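Local atomic coordinates of WlaRA, TDP-fucose-3,4-ketoisomerase (Campylobacter jejuni subsp. jejuni 81116, PDB entry 5TPV), a protein that belongs to the cupin superfamily, folding as a small beta barrel whose chain binds thymidine-5'-diphosphate. Residues K91-K95 / I120-F126; V25-F29 / S54-F58. All blocks are in the same frame, centred on the assembly; numbering follows the deposited sequence.

Interaction 1 of 2, residues K91-K95 / I120-F126; sequences KMIWK and IYDYKYF
An aromatic cluster of Trp94, Tyr123 and Phe126 joins the cupin barrel to its C-terminal helix. Trp94 opens strand 94-98, and the two other rings come from the first turn of helix 123-136. The indole takes Tyr123 on one face. Tyr123 CD1 stands over the middle of the indole, 3.8 Å from Trp94 CD2. The pair is edge-to-face (T-shaped), with ring planes at 79°, and the edge belongs to Tyr123. Tyr123 CB adds a CH-pi contact over the six-membered ring of Trp94. CG of Trp94 lies anti to the backbone N (chi1 180°), which sends the indole out to the start of the helix. There its far edge meets backbone: Trp94 CH2 is 3.4 Å from Tyr121 O, near the indole plane. Phe126 sits under the root of the same side chain. Trp94 CB rests over the Phe126 face, toward the rim, 3.8 Å from Phe126 CE2. Met92 adds to the cluster at the edge of the Phe126 ring. Its bent chain passes Phe126 in the opposite direction and brings Met92 CE 3.5 Å from Phe126 CD1. The sulfur makes a Met-aromatic contact there, and Met92 SD is 3.4 Å from Ile120 CD1. Asp122 N-caps the helix through a weak bond from Lys124 N to Asp122 OD2. Tyr123 OH bonds Asp70 OD2, and Met92 O takes a hydrogen bond from Lys130 NZ. No hydrogen bond joins the two segments; between them the contact is made of ring, sulfur and aliphatic packing, while polar ties of the helix to the sheet side run through Asp70 and Lys130.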
ATOM      1  N   LYS B  91      16.515   1.387  -8.990  1.00 35.42           N
ATOM      2  CA  LYS B  91      17.302   0.311  -8.363  1.00 37.33           C
ATOM      3  C   LYS B  91      18.782   0.650  -8.077  1.00 31.46           C
ATOM      4  O   LYS B  91      19.331   1.640  -8.562  1.00 30.58           O
ATOM      5  CB  LYS B  91      17.201  -0.948  -9.194  1.00 33.13           C
ATOM      6  CG  LYS B  91      17.600  -0.818 -10.638  1.00 39.95           C
ATOM      7  CD  LYS B  91      17.624  -2.195 -11.289  1.00 45.18           C
ATOM      8  CE  LYS B  91      17.236  -2.117 -12.744  1.00 51.47           C
ATOM      9  NZ  LYS B  91      17.390  -3.418 -13.459  1.00 55.44           N
ATOM     10  N   MET B  92      19.421  -0.111  -7.193  1.00 40.17           N
ATOM     11  CA  MET B  92      20.848   0.102  -6.870  1.00 37.44           C
ATOM     12  C   MET B  92      21.029   1.511  -6.387  1.00 38.98           C
ATOM     13  O   MET B  92      21.907   2.288  -6.827  1.00 36.28           O
ATOM     14  CB  MET B  92      21.771  -0.238  -8.068  1.00 39.64           C
ATOM     15  CG  MET B  92      22.061  -1.717  -8.170  1.00 42.72           C
ATOM     16  SD  MET B  92      22.845  -2.330  -6.639  1.00 44.68           S
ATOM     17  CE  MET B  92      24.571  -1.952  -6.921  1.00 55.80           C
ATOM     18  N   ILE B  93      20.165   1.871  -5.454  1.00 40.07           N
ATOM     19  CA  ILE B  93      20.436   3.050  -4.702  1.00 34.00           C
ATOM     20  C   ILE B  93      20.392   2.662  -3.245  1.00 35.33           C
ATOM     21  O   ILE B  93      19.447   2.007  -2.808  1.00 33.96           O
ATOM     22  CB  ILE B  93      19.431   4.131  -5.085  1.00 34.59           C
ATOM     23  CG1 ILE B  93      19.555   4.434  -6.583  1.00 38.80           C
ATOM     24  CG2 ILE B  93      19.637   5.357  -4.202  1.00 35.89           C
ATOM     25  CD1 ILE B  93      18.923   5.730  -7.057  1.00 39.06           C
ATOM     26  N   TRP B  94      21.444   3.028  -2.527  1.00 36.80           N
ATOM     27  CA  TRP B  94      21.544   2.712  -1.103  1.00 36.00           C
ATOM     28  C   TRP B  94      20.688   3.735  -0.353  1.00 36.39           C
ATOM     29  O   TRP B  94      20.617   4.926  -0.712  1.00 35.01           O
ATOM     30  CB  TRP B  94      22.974   2.867  -0.645  1.00 36.02           C
ATOM     31  CG  TRP B  94      23.261   2.589   0.786  1.00 35.28           C
ATOM     32  CD1 TRP B  94      23.119   3.432   1.844  1.00 35.85           C
ATOM     33  CD2 TRP B  94      23.815   1.388   1.309  1.00 35.70           C
ATOM     34  NE1 TRP B  94      23.573   2.831   3.004  1.00 33.25           N
ATOM     35  CE2 TRP B  94      23.980   1.567   2.699  1.00 33.37           C
ATOM     36  CE3 TRP B  94      24.205   0.182   0.731  1.00 33.89           C
ATOM     37  CZ2 TRP B  94      24.493   0.580   3.527  1.00 44.03           C
ATOM     38  CZ3 TRP B  94      24.739  -0.803   1.571  1.00 40.12           C
ATOM     39  CH2 TRP B  94      24.868  -0.602   2.939  1.00 40.58           C
ATOM     40  N   LYS B  95      20.069   3.260   0.716  1.00 31.54           N
ATOM     41  CA  LYS B  95      19.210   4.128   1.510  1.00 35.39           C
ATOM     42  C   LYS B  95      19.253   3.788   2.984  1.00 28.99           C
ATOM     43  O   LYS B  95      19.467   2.644   3.363  1.00 30.59           O
ATOM     44  CB  LYS B  95      17.772   4.090   0.956  1.00 34.53           C
ATOM     45  CG  LYS B  95      16.815   3.076   1.549  1.00 30.01           C
ATOM     46  CD  LYS B  95      17.067   1.661   1.138  1.00 33.38           C
ATOM     47  CE  LYS B  95      16.997   1.451  -0.355  1.00 34.76           C
ATOM     48  NZ  LYS B  95      17.239   0.017  -0.581  1.00 35.61           N
ATOM     49  N   ILE B 120      22.092  -5.836  -1.115  1.00 36.73           N
ATOM     50  CA  ILE B 120      23.467  -5.554  -0.807  1.00 37.71           C
ATOM     51  C   ILE B 120      23.520  -4.781   0.498  1.00 39.17           C
ATOM     52  O   ILE B 120      23.084  -3.637   0.557  1.00 32.37           O
ATOM     53  CB  ILE B 120      24.089  -4.741  -1.935  1.00 39.41           C
ATOM     54  CG1 ILE B 120      23.884  -5.499  -3.234  1.00 39.16           C
ATOM     55  CG2 ILE B 120      25.569  -4.504  -1.646  1.00 46.59           C
ATOM     56  CD1 ILE B 120      24.067  -4.589  -4.408  1.00 55.80           C
ATOM     57  N   TYR B 121      24.049  -5.452   1.522  1.00 37.19           N
ATOM     58  CA  TYR B 121      24.181  -4.898   2.860  1.00 39.48           C
ATOM     59  C   TYR B 121      25.556  -4.304   3.147  1.00 41.76           C
ATOM     60  O   TYR B 121      25.757  -3.645   4.172  1.00 40.75           O
ATOM     61  CB  TYR B 121      23.950  -6.012   3.876  1.00 42.32           C
ATOM     62  CG  TYR B 121      22.510  -6.466   3.986  1.00 45.23           C
ATOM     63  CD1 TYR B 121      21.566  -5.655   4.599  1.00 45.35           C
ATOM     64  CD2 TYR B 121      22.097  -7.732   3.558  1.00 47.03           C
ATOM     65  CE1 TYR B 121      20.242  -6.079   4.777  1.00 50.03           C
ATOM     66  CE2 TYR B 121      20.770  -8.165   3.724  1.00 45.69           C
ATOM     67  CZ  TYR B 121      19.837  -7.341   4.328  1.00 48.68           C
ATOM     68  OH  TYR B 121      18.492  -7.727   4.488  1.00 56.22           O
ATOM     69  N   ASP B 122      26.503  -4.518   2.248  1.00 38.92           N
ATOM     70  CA  ASP B 122      27.821  -3.953   2.461  1.00 45.73           C
ATOM     71  C   ASP B 122      28.124  -2.799   1.525  1.00 40.88           C
ATOM     72  O   ASP B 122      28.343  -2.998   0.326  1.00 42.66           O
ATOM     73  CB  ASP B 122      28.892  -5.031   2.276  1.00 52.75           C
ATOM     74  CG  ASP B 122      30.269  -4.611   2.825  1.00 60.69           C
ATOM     75  OD1 ASP B 122      30.865  -5.463   3.521  1.00 61.74           O
ATOM     76  OD2 ASP B 122      30.758  -3.478   2.554  1.00 53.09           O
ATOM     77  N   TYR B 123      28.202  -1.606   2.100  1.00 45.66           N
ATOM     78  CA  TYR B 123      28.354  -0.384   1.322  1.00 51.78           C
ATOM     79  C   TYR B 123      29.559  -0.399   0.387  1.00 42.47           C
ATOM     80  O   TYR B 123      29.475   0.004  -0.763  1.00 51.00           O
ATOM     81  CB  TYR B 123      28.400   0.818   2.260  1.00 48.76           C
ATOM     82  CG  TYR B 123      28.492   2.106   1.514  1.00 51.82           C
ATOM     83  CD1 TYR B 123      27.377   2.610   0.863  1.00 51.59           C
ATOM     84  CD2 TYR B 123      29.692   2.831   1.459  1.00 51.30           C
ATOM     85  CE1 TYR B 123      27.448   3.787   0.160  1.00 45.08           C
ATOM     86  CE2 TYR B 123      29.787   4.009   0.737  1.00 44.48           C
ATOM     87  CZ  TYR B 123      28.655   4.498   0.102  1.00 52.76           C
ATOM     88  OH  TYR B 123      28.701   5.697  -0.585  1.00 43.49           O
ATOM     89  N   LYS B 124      30.673  -0.882   0.895  1.00 52.23           N
ATOM     90  CA  LYS B 124      31.916  -0.986   0.135  1.00 56.86           C
ATOM     91  C   LYS B 124      31.666  -1.739  -1.174  1.00 48.01           C
ATOM     92  O   LYS B 124      31.947  -1.223  -2.257  1.00 42.97           O
ATOM     93  CB  LYS B 124      33.036  -1.697   0.944  1.00 74.73           C
ATOM     94  CG  LYS B 124      33.157  -1.422   2.455  1.00 90.48           C
ATOM     95  CD  LYS B 124      33.968  -0.177   2.804  1.00101.65           C
ATOM     96  CE  LYS B 124      35.470  -0.412   2.675  1.00105.66           C
ATOM     97  NZ  LYS B 124      36.183   0.773   2.115  1.00102.36           N
ATOM     98  N   TYR B 125      31.114  -2.947  -1.077  1.00 42.13           N
ATOM     99  CA  TYR B 125      30.740  -3.709  -2.273  1.00 45.53           C
ATOM    100  C   TYR B 125      29.569  -3.118  -3.082  1.00 49.40           C
ATOM    101  O   TYR B 125      29.530  -3.266  -4.309  1.00 48.19           O
ATOM    102  CB  TYR B 125      30.480  -5.180  -1.904  1.00 49.71           C
ATOM    103  CG  TYR B 125      31.731  -5.729  -1.260  1.00 54.16           C
ATOM    104  CD1 TYR B 125      32.927  -5.761  -1.993  1.00 53.07           C
ATOM    105  CD2 TYR B 125      31.751  -6.094   0.092  1.00 58.54           C
ATOM    106  CE1 TYR B 125      34.097  -6.189  -1.412  1.00 65.44           C
ATOM    107  CE2 TYR B 125      32.922  -6.530   0.685  1.00 68.53           C
ATOM    108  CZ  TYR B 125      34.079  -6.570  -0.086  1.00 70.23           C
ATOM    109  OH  TYR B 125      35.251  -6.988   0.450  1.00 63.76           O
ATOM    110  N   PHE B 126      28.648  -2.424  -2.414  1.00 40.65           N
ATOM    111  CA  PHE B 126      27.663  -1.606  -3.157  1.00 42.72           C
ATOM    112  C   PHE B 126      28.370  -0.657  -4.130  1.00 40.31           C
ATOM    113  O   PHE B 126      28.021  -0.615  -5.324  1.00 39.01           O
ATOM    114  CB  PHE B 126      26.674  -0.833  -2.245  1.00 36.21           C
ATOM    115  CG  PHE B 126      25.880   0.226  -2.987  1.00 38.97           C
ATOM    116  CD1 PHE B 126      24.934  -0.140  -3.924  1.00 38.16           C
ATOM    117  CD2 PHE B 126      26.177   1.574  -2.837  1.00 34.87           C
ATOM    118  CE1 PHE B 126      24.228   0.809  -4.645  1.00 35.25           C
ATOM    119  CE2 PHE B 126      25.479   2.527  -3.544  1.00 33.61           C
ATOM    120  CZ  PHE B 126      24.477   2.142  -4.424  1.00 33.12           C
TER

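Interaction 2 of 2, residues V25-F29 / S54-F58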
ATOM      1  N   VAL B  25      -0.207   5.137 -12.875  1.00 39.38           N
ATOM      2  CA  VAL B  25      -1.011   6.037 -12.041  1.00 33.83           C
ATOM      3  C   VAL B  25      -0.287   6.224 -10.727  1.00 36.34           C
ATOM      4  O   VAL B  25      -0.250   5.316  -9.894  1.00 33.90           O
ATOM      5  CB  VAL B  25      -2.407   5.421 -11.760  1.00 38.60           C
ATOM      6  CG1 VAL B  25      -3.213   6.373 -10.885  1.00 41.27           C
ATOM      7  CG2 VAL B  25      -3.123   5.089 -13.083  1.00 35.99           C
ATOM      8  N   ASN B  26       0.281   7.400 -10.562  1.00 33.30           N
ATOM      9  CA  ASN B  26       1.071   7.732  -9.423  1.00 36.63           C
ATOM     10  C   ASN B  26       2.118   6.635  -9.129  1.00 34.46           C
ATOM     11  O   ASN B  26       2.357   6.286  -7.979  1.00 34.66           O
ATOM     12  CB  ASN B  26       0.175   7.958  -8.200  1.00 37.76           C
ATOM     13  CG  ASN B  26      -0.809   9.124  -8.343  1.00 38.23           C
ATOM     14  OD1 ASN B  26      -0.462  10.244  -8.702  1.00 37.97           O
ATOM     15  ND2 ASN B  26      -2.032   8.888  -7.910  1.00 39.44           N
ATOM     16  N   CYS B  27       2.696   6.041 -10.154  1.00 30.69           N
ATOM     17  CA  CYS B  27       3.719   5.023  -9.949  1.00 33.64           C
ATOM     18  C   CYS B  27       4.180   4.596 -11.327  1.00 37.42           C
ATOM     19  O   CYS B  27       3.323   4.399 -12.183  1.00 37.32           O
ATOM     20  CB  CYS B  27       3.139   3.799  -9.252  1.00 31.14           C
ATOM     21  SG  CYS B  27       4.247   2.405  -9.018  1.00 32.48           S
ATOM     22  N   PRO B  28       5.510   4.461 -11.538  1.00 35.42           N
ATOM     23  CA  PRO B  28       6.000   4.222 -12.901  1.00 39.10           C
ATOM     24  C   PRO B  28       6.248   2.775 -13.155  1.00 35.99           C
ATOM     25  O   PRO B  28       6.570   2.399 -14.263  1.00 43.17           O
ATOM     26  CB  PRO B  28       7.333   5.005 -12.946  1.00 35.66           C
ATOM     27  CG  PRO B  28       7.811   4.933 -11.562  1.00 32.00           C
ATOM     28  CD  PRO B  28       6.562   5.075 -10.710  1.00 29.75           C
ATOM     29  N   PHE B  29       6.062   1.938 -12.150  1.00 38.10           N
ATOM     30  CA  PHE B  29       6.323   0.503 -12.301  1.00 28.83           C
ATOM     31  C   PHE B  29       5.070  -0.334 -12.036  1.00 33.76           C
ATOM     32  O   PHE B  29       4.031   0.168 -11.609  1.00 30.77           O
ATOM     33  CB  PHE B  29       7.504   0.078 -11.424  1.00 37.04           C
ATOM     34  CG  PHE B  29       7.458   0.533  -9.970  1.00 28.69           C
ATOM     35  CD1 PHE B  29       6.552  -0.017  -9.070  1.00 35.37           C
ATOM     36  CD2 PHE B  29       8.333   1.490  -9.514  1.00 32.96           C
ATOM     37  CE1 PHE B  29       6.517   0.380  -7.746  1.00 31.34           C
ATOM     38  CE2 PHE B  29       8.332   1.873  -8.175  1.00 34.23           C
ATOM     39  CZ  PHE B  29       7.418   1.324  -7.293  1.00 31.33           C
ATOM     40  N   SER B  54      14.966  -4.037  -7.382  1.00 37.36           N
ATOM     41  CA  SER B  54      13.710  -3.397  -7.021  1.00 32.96           C
ATOM     42  C   SER B  54      13.876  -1.894  -7.155  1.00 32.54           C
ATOM     43  O   SER B  54      14.890  -1.297  -6.764  1.00 30.99           O
ATOM     44  CB  SER B  54      13.322  -3.708  -5.575  1.00 30.16           C
ATOM     45  OG  SER B  54      13.178  -5.098  -5.320  1.00 31.71           O
ATOM     46  N   GLU B  55      12.803  -1.309  -7.658  1.00 31.59           N
ATOM     47  CA  GLU B  55      12.509   0.090  -7.489  1.00 31.61           C
ATOM     48  C   GLU B  55      11.448   0.279  -6.372  1.00 28.94           C
ATOM     49  O   GLU B  55      10.733  -0.655  -5.988  1.00 29.64           O
ATOM     50  CB  GLU B  55      11.984   0.599  -8.832  1.00 37.10           C
ATOM     51  CG  GLU B  55      12.995   0.608  -9.954  1.00 43.18           C
ATOM     52  CD  GLU B  55      12.328   0.814 -11.306  1.00 48.66           C
ATOM     53  OE1 GLU B  55      11.813   1.936 -11.596  1.00 46.41           O
ATOM     54  OE2 GLU B  55      12.323  -0.173 -12.068  1.00 42.27           O
ATOM     55  N   PHE B  56      11.366   1.498  -5.870  1.00 28.41           N
ATOM     56  CA  PHE B  56      10.611   1.820  -4.657  1.00 29.58           C
ATOM     57  C   PHE B  56       9.919   3.156  -4.838  1.00 29.55           C
ATOM     58  O   PHE B  56      10.471   4.030  -5.492  1.00 29.42           O
ATOM     59  CB  PHE B  56      11.484   1.912  -3.419  1.00 26.90           C
ATOM     60  CG  PHE B  56      12.095   0.612  -3.067  1.00 31.01           C
ATOM     61  CD1 PHE B  56      11.340  -0.367  -2.465  1.00 26.57           C
ATOM     62  CD2 PHE B  56      13.431   0.348  -3.363  1.00 38.40           C
ATOM     63  CE1 PHE B  56      11.848  -1.627  -2.195  1.00 26.12           C
ATOM     64  CE2 PHE B  56      13.969  -0.913  -3.077  1.00 29.72           C
ATOM     65  CZ  PHE B  56      13.182  -1.894  -2.523  1.00 30.34           C
ATOM     66  N   ILE B  57       8.704   3.274  -4.294  1.00 28.74           N
ATOM     67  CA  ILE B  57       8.196   4.575  -3.813  1.00 26.28           C
ATOM     68  C   ILE B  57       7.911   4.576  -2.300  1.00 25.34           C
ATOM     69  O   ILE B  57       7.250   3.700  -1.786  1.00 29.36           O
ATOM     70  CB  ILE B  57       6.906   4.909  -4.565  1.00 28.27           C
ATOM     71  CG1 ILE B  57       7.207   5.143  -6.023  1.00 29.89           C
ATOM     72  CG2 ILE B  57       6.272   6.215  -4.095  1.00 30.45           C
ATOM     73  CD1 ILE B  57       5.965   5.190  -6.870  1.00 31.38           C
ATOM     74  N   PHE B  58       8.404   5.585  -1.611  1.00 27.43           N
ATOM     75  CA  PHE B  58       8.319   5.731  -0.168  1.00 30.12           C
ATOM     76  C   PHE B  58       7.322   6.878   0.090  1.00 30.14           C
ATOM     77  O   PHE B  58       7.441   7.959  -0.490  1.00 29.64           O
ATOM     78  CB  PHE B  58       9.685   6.156   0.442  1.00 32.12           C
ATOM     79  CG  PHE B  58      10.793   5.166   0.228  1.00 33.62           C
ATOM     80  CD1 PHE B  58      10.930   4.085   1.060  1.00 36.02           C
ATOM     81  CD2 PHE B  58      11.682   5.301  -0.835  1.00 33.88           C
ATOM     82  CE1 PHE B  58      11.918   3.129   0.834  1.00 40.03           C
ATOM     83  CE2 PHE B  58      12.671   4.364  -1.062  1.00 34.70           C
ATOM     84  CZ  PHE B  58      12.796   3.278  -0.220  1.00 32.88           C
TER
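Phe29 and Ile57 carry most of this contact, with Glu55 third. The Phe29 ring reaches strand 56-62 with its outer edge. Phe29 CZ lies 3.8 Å from Ile57 N, and that nitrogen is near the ring plane. Phe29 CE2 lies 3.8 Å from Phe56 N, so the ring touches two successive strand nitrogens. CG of Phe29 sits between the backbone N and the carbonyl carbon (chi1 49°), and from there the ring extends to the strand. The side chain of Ile57 meets it at Phe29 CZ, 4.0 Å from Ile57 CG1. Beyond CG1, the CD1 methyl of Ile57 reaches the loop backbone at Cys27. Ile57 CD1 is 3.8 Å from Cys27 CA. Pro28 meets the same methyl with a ring carbon, Pro28 CD being 3.9 Å from Ile57 CD1. Residues 25-29 lie in the loop between strands 16-21 and 33-38. This loop packs on the six-stranded antiparallel sheet of the cupin barrel, where strand 56-62 runs between 85-89 and 105-110. The touching parts of the two segments run nearly antiparallel, 165° apart, but no hydrogen bond links them. Tyr88 of strand 85-89 also touches Pro28 and Phe29. Glu55 passes alongside Phe29 in the opposite direction, and its CB is 3.8 Å from Phe29 CD2. Its carboxylate plane is turned 74° from the ring, and OE1 is hydrogen-bonded to Tyr88 OH. Within the loop, Cys27 SG lies over one face of the Phe29 ring, toward its rim. The same sulfur accepts a weak hydrogen bond from Phe29 N, 3.6 Å long.

Interaction 2 closes before interaction 1 opens along the chain, and their centres lie 19 Å apart. They still touch. Lys91 CB packs 3.4 Å from Ser54 O, and Lys91 N lies 3.7 Å from Glu55 CG. Strand 56-62, which carries Phe56, belongs to the six-stranded sheet, and strand 94-98 to the five-stranded one. Lys95 NZ comes 4.2 Å from Phe56 CE2 and is hydrogen-bonded to His49 O. His49 is a pocket residue for thymidine-5'-diphosphate. Interaction 1 reaches that ligand directly, because Tyr121 OH is hydrogen-bonded to it. Interaction 2 stands farther back: the Phe56 side chain is about 7 Å from a bound thymidine-5'-diphosphate.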